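Matching sites in leucine aminopeptidase from Parabacteroides distasonis, a protein that probably acts as a zinc-dependent exopeptidase of the M28 family, removing residues from the N-termini of peptides (PDB 3TC8 (chain A, 1.06 Å), residues 100-105 and 198-203), and in its relative aminopeptidase YwaD from Bacillus subtilis (PDB 6HC6 (chain B, 1.77 Å), residues 248-253 and 321-326). One frame, after least-squares fit of the local backbone (RMSD 0.38 Å); residues are numbered along the deposited sequences.

Structure 1 (3TC8); sequences FAHWDS and LLDMVG.
Phe100 and Leu198 meet on one face of the central mixed sheet of this M28 peptidase fold, where strands 96-102 and 195-200 run parallel. This buried end is tight. With CG between the backbone N and the carbonyl carbon (chi1 59°), the Phe100 ring reaches across to Leu198. Leu198 CB lies over one ring face, 3.8 Å from the ring centroid. Leu199 N donates to Phe100 O at 3.0 Å. Ala101 CB rests 3.5 Å from Leu199 O. Farther along, the packing is looser. A water bridges His102 N and Leu199 O. Asp200 OD1 stands 3.8 Å from His102 CD2, at the ring edge. His102 ND1 donates to Asp104 OD1 at 2.8 Å. NE2 is placed to bond Asp127, a zinc ligand, though this may merely reflect a site modelled without one ion. Trp103 lies apart, its NE1 bonded to Arg83 O.

Structure 2 (6HC6); sequences TAHYDS and NLDMVG. With ZN (zinc ion), chain C.
Thr248 and Asn321 form a polar pair at the tight end. With OG1 between the backbone N and the carbonyl carbon (chi1 68°), Thr248 OG1 donates to Asn321 OD1 at 2.8 Å, in the carbonyl plane on a lone pair. Asn321 ND2 is bonded to Asn385. Leu322 N donates to Thr248 O at 2.8 Å. Ala249 CB rests 3.4 Å from Leu322 O. Farther along, the packing is looser. A water donates to Asn321 OD1 and accepts weakly from His250 N. A zinc ion joins the segments, bound by His250 NE2 at 2.2 Å and both Asp323 oxygens. Asp323 OD2 stands 3.1 Å from His250 NE2, at the ring edge. Asp262 and two waters complete the site; Ser371 also bonds Asp323 OD2. His250 ND1 donates to Asp252 OD1 at 3.0 Å. Tyr251 lies apart, its OH bonded to Gln228 O.

Comparison
The sharpest difference is a paired exchange at the tight end. Phe100(A) faces Leu198(A), and Thr248(B) faces Asn321(B). The side chains touch in both structures. One hydrogen bond is found in structure 2 alone: Thr248(B) OG1 to Asn321(B) OD1, 2.8 Å. Neither Phe100(A) nor Leu198(A) has a polar side-chain atom to make that bond.

The CB atoms at both positions coincide within the error. CG of Phe100(A) and OG1 of Thr248(B) are 0.7 Å apart after superposition. The ring atoms CD1, CE1, CE2 and CZ of Phe100(A) have no counterpart in Thr248(B). CG2 of Thr248(B) has none in Phe100(A). CD1 of Leu198(A) and OD1 of Asn321(B) lie 1.1 Å apart, so the amide oxygen comes near the place of a methyl group. ND2 of Asn321(B) likewise falls near CD2 of Leu198(A). The hydrogen bond may help to fix the rotation of the Asn321(B) amide.

The backbone bond beside the exchange is kept: Leu199(A) N to Phe100(A) O, and Leu322(B) N to Thr248(B) O. The neighbouring leucine shifts within its rotamer, with CG of Leu199(A) and CG of Leu322(B) 0.8 Å apart.

Farther off, Trp103(A) is exchanged for Tyr251(B). The rings overlap in part, CD2 of Trp103(A) and CD2 of Tyr251(B) being 0.4 Å apart; CZ3 and CH2 of Trp103(A), and OH of Tyr251(B), are unmatched. Ser105(A) and Ser253(B) also lie differently.

At the other end, a zinc ion touches His250(B) and Asp323(B). In structure 1 no ligand or ion is modelled at that place.

Structure 1 (3TC8)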
# COMPACT_ATOMS: atom_id res chain seq x y z
N PHE A 100 2.32 -2.31 5.00
CA PHE A 100 1.55 -2.97 3.92
C PHE A 100 1.14 -2.02 2.86
O PHE A 100 1.14 -0.81 3.02
CB PHE A 100 0.40 -3.82 4.49
CG PHE A 100 -0.64 -3.12 5.33
CD1 PHE A 100 -0.37 -2.66 6.60
CD2 PHE A 100 -1.94 -3.01 4.88
CE1 PHE A 100 -1.33 -2.13 7.42
CE2 PHE A 100 -2.92 -2.46 5.71
CZ PHE A 100 -2.64 -2.04 6.95
N ALA A 101 0.80 -2.59 1.71
CA ALA A 101 0.37 -1.86 0.50
C ALA A 101 -0.29 -2.88 -0.43
O ALA A 101 -0.06 -4.06 -0.28
CB ALA A 101 1.62 -1.26 -0.19
N HIS A 102 -1.12 -2.38 -1.33
CA HIS A 102 -1.68 -3.27 -2.36
C HIS A 102 -0.80 -3.22 -3.60
O HIS A 102 -0.25 -2.18 -3.96
CB HIS A 102 -3.14 -2.94 -2.70
CG HIS A 102 -3.38 -1.87 -3.70
ND1 HIS A 102 -3.57 -2.18 -5.04
CD2 HIS A 102 -3.47 -0.53 -3.62
CE1 HIS A 102 -3.74 -1.08 -5.73
NE2 HIS A 102 -3.73 -0.06 -4.90
N TRP A 103 -0.70 -4.36 -4.30
CA TRP A 103 0.18 -4.47 -5.47
C TRP A 103 -0.53 -4.66 -6.80
O TRP A 103 0.10 -4.54 -7.85
CB TRP A 103 1.28 -5.52 -5.28
CG TRP A 103 0.85 -6.94 -5.32
CD1 TRP A 103 0.39 -7.68 -4.28
CD2 TRP A 103 0.97 -7.84 -6.42
NE1 TRP A 103 0.19 -8.98 -4.68
CE2 TRP A 103 0.57 -9.12 -5.98
CE3 TRP A 103 1.37 -7.69 -7.75
CZ2 TRP A 103 0.55 -10.20 -6.84
CZ3 TRP A 103 1.39 -8.78 -8.58
CH2 TRP A 103 1.00 -10.01 -8.13
N ASP A 104 -1.81 -5.03 -6.78
CA ASP A 104 -2.58 -5.15 -8.00
C ASP A 104 -2.86 -3.81 -8.63
O ASP A 104 -2.84 -2.76 -7.96
CB ASP A 104 -3.89 -5.89 -7.74
CG ASP A 104 -4.81 -5.16 -6.76
OD1 ASP A 104 -4.34 -4.79 -5.67
OD2 ASP A 104 -6.01 -5.00 -7.11
N SER A 105 -3.19 -3.87 -9.92
CA SER A 105 -3.68 -2.71 -10.67
C SER A 105 -5.13 -2.92 -11.04
O SER A 105 -5.55 -4.00 -11.43
CB SER A 105 -2.88 -2.60 -12.01
OG SER A 105 -1.49 -2.54 -11.80
N LEU A 198 -0.27 1.31 6.48
CA LEU A 198 -0.57 1.15 5.07
C LEU A 198 -0.06 2.36 4.31
O LEU A 198 -0.32 3.48 4.69
CB LEU A 198 -2.08 1.03 4.91
CG LEU A 198 -2.65 1.08 3.48
CD1 LEU A 198 -2.09 -0.03 2.60
CD2 LEU A 198 -4.15 1.00 3.52
N LEU A 199 0.62 2.12 3.19
CA LEU A 199 0.99 3.15 2.25
C LEU A 199 0.14 2.94 1.00
O LEU A 199 0.19 1.85 0.40
CB LEU A 199 2.46 3.06 1.86
CG LEU A 199 3.49 3.08 3.01
CD1 LEU A 199 4.90 3.06 2.46
CD2 LEU A 199 3.22 4.26 3.91
N ASP A 200 -0.56 3.96 0.57
CA ASP A 200 -1.38 3.89 -0.64
C ASP A 200 -1.32 5.24 -1.34
O ASP A 200 -1.63 6.23 -0.71
CB ASP A 200 -2.82 3.51 -0.25
CG ASP A 200 -3.72 3.19 -1.41
OD1 ASP A 200 -3.27 3.08 -2.56
OD2 ASP A 200 -4.96 2.95 -1.19
N MSE A 201 -0.89 5.28 -2.60
CA MSE A 201 -0.79 6.57 -3.30
C MSE A 201 0.10 7.57 -2.56
O MSE A 201 -0.34 8.66 -2.16
CB MSE A 201 -2.20 7.16 -3.64
CG MSE A 201 -2.98 6.26 -4.60
SE MSE A 201 -4.61 6.95 -5.20
CE MSE A 201 -3.99 7.84 -6.59
N VAL A 202 1.33 7.13 -2.38
CA VAL A 202 2.37 7.88 -1.70
C VAL A 202 3.48 8.36 -2.63
O VAL A 202 4.56 8.71 -2.17
CB VAL A 202 2.95 7.09 -0.51
CG1 VAL A 202 1.90 6.88 0.56
CG2 VAL A 202 3.61 5.82 -0.97
N GLY A 203 3.20 8.42 -3.94
CA GLY A 203 4.19 8.84 -4.89
C GLY A 203 3.91 10.08 -5.67
O GLY A 203 4.80 10.55 -6.41
O HOH W 1 -1.57 0.42 -1.15

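Structure 2 (6HC6)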
# COMPACT_ATOMS: atom_id res chain seq x y z
N THR B 248 2.12 -2.29 5.17
CA THR B 248 1.37 -2.96 4.12
C THR B 248 1.10 -2.03 2.94
O THR B 248 1.06 -0.80 3.06
CB THR B 248 0.05 -3.54 4.64
OG1 THR B 248 -0.85 -2.49 5.00
CG2 THR B 248 0.27 -4.46 5.86
N ALA B 249 0.89 -2.66 1.79
CA ALA B 249 0.60 -1.94 0.55
C ALA B 249 0.05 -2.93 -0.46
O ALA B 249 0.52 -4.06 -0.52
CB ALA B 249 1.89 -1.30 0.00
N HIS B 250 -0.94 -2.52 -1.25
CA HIS B 250 -1.46 -3.42 -2.27
C HIS B 250 -0.67 -3.27 -3.57
O HIS B 250 -0.25 -2.17 -3.93
CB HIS B 250 -2.96 -3.20 -2.50
CG HIS B 250 -3.33 -1.96 -3.27
ND1 HIS B 250 -3.49 -1.94 -4.64
CD2 HIS B 250 -3.70 -0.72 -2.84
CE1 HIS B 250 -3.86 -0.74 -5.04
NE2 HIS B 250 -4.03 0.02 -3.96
N TYR B 251 -0.46 -4.39 -4.26
CA TYR B 251 0.39 -4.37 -5.43
C TYR B 251 -0.39 -4.64 -6.71
O TYR B 251 0.22 -4.73 -7.79
CB TYR B 251 1.55 -5.37 -5.27
CG TYR B 251 1.14 -6.83 -5.28
CD1 TYR B 251 0.64 -7.45 -4.15
CD2 TYR B 251 1.29 -7.58 -6.43
CE1 TYR B 251 0.25 -8.77 -4.17
CE2 TYR B 251 0.92 -8.92 -6.46
CZ TYR B 251 0.40 -9.51 -5.33
OH TYR B 251 0.02 -10.83 -5.33
N ASP B 252 -1.72 -4.73 -6.63
CA ASP B 252 -2.51 -4.82 -7.86
C ASP B 252 -2.94 -3.43 -8.32
O ASP B 252 -2.84 -2.45 -7.59
CB ASP B 252 -3.73 -5.71 -7.65
CG ASP B 252 -4.75 -5.12 -6.68
OD1 ASP B 252 -4.32 -4.66 -5.59
OD2 ASP B 252 -5.96 -5.14 -7.00
N SER B 253 -3.41 -3.36 -9.57
CA SER B 253 -3.91 -2.11 -10.13
C SER B 253 -5.17 -2.40 -10.94
O SER B 253 -5.49 -3.56 -11.21
CB SER B 253 -2.86 -1.41 -11.01
OG SER B 253 -2.67 -2.11 -12.22
N ASN B 321 -0.49 1.43 6.54
CA ASN B 321 -0.80 1.06 5.16
C ASN B 321 -0.40 2.21 4.24
O ASN B 321 -0.72 3.37 4.51
CB ASN B 321 -2.29 0.73 4.99
CG ASN B 321 -2.61 0.21 3.59
OD1 ASN B 321 -2.23 -0.90 3.22
ND2 ASN B 321 -3.30 1.02 2.81
N LEU B 322 0.31 1.88 3.15
CA LEU B 322 0.81 2.85 2.19
C LEU B 322 0.08 2.68 0.87
O LEU B 322 0.20 1.63 0.23
CB LEU B 322 2.31 2.66 1.98
CG LEU B 322 3.06 2.54 3.31
CD1 LEU B 322 4.50 2.12 3.10
CD2 LEU B 322 2.99 3.87 4.02
N ASP B 323 -0.67 3.70 0.44
CA ASP B 323 -1.44 3.58 -0.80
C ASP B 323 -1.51 4.96 -1.44
O ASP B 323 -2.26 5.82 -0.96
CB ASP B 323 -2.84 3.01 -0.52
CG ASP B 323 -3.62 2.63 -1.79
OD1 ASP B 323 -3.18 2.93 -2.90
OD2 ASP B 323 -4.70 2.00 -1.67
N MET B 324 -0.74 5.15 -2.49
CA MET B 324 -0.65 6.37 -3.27
C MET B 324 0.24 7.40 -2.60
O MET B 324 -0.21 8.39 -2.16
CB MET B 324 -2.04 6.91 -3.64
CG MET B 324 -2.73 6.09 -4.69
SD MET B 324 -4.44 6.46 -5.07
CE MET B 324 -4.28 8.12 -5.69
N VAL B 325 1.51 7.10 -2.62
CA VAL B 325 2.44 7.94 -1.88
C VAL B 325 3.52 8.52 -2.78
O VAL B 325 4.55 8.95 -2.29
CB VAL B 325 3.06 7.16 -0.70
CG1 VAL B 325 2.02 6.94 0.39
CG2 VAL B 325 3.65 5.83 -1.19
N GLY B 326 3.30 8.58 -4.09
CA GLY B 326 4.34 9.13 -4.94
C GLY B 326 3.94 10.03 -6.09
O GLY B 326 4.74 10.22 -7.01
ZN ZN C . -4.81 2.03 -3.88
O HOH W 2 -2.77 -0.97 0.44
O HOH W 3 -6.05 3.58 -3.61
O HOH W 4 -6.59 1.30 -4.64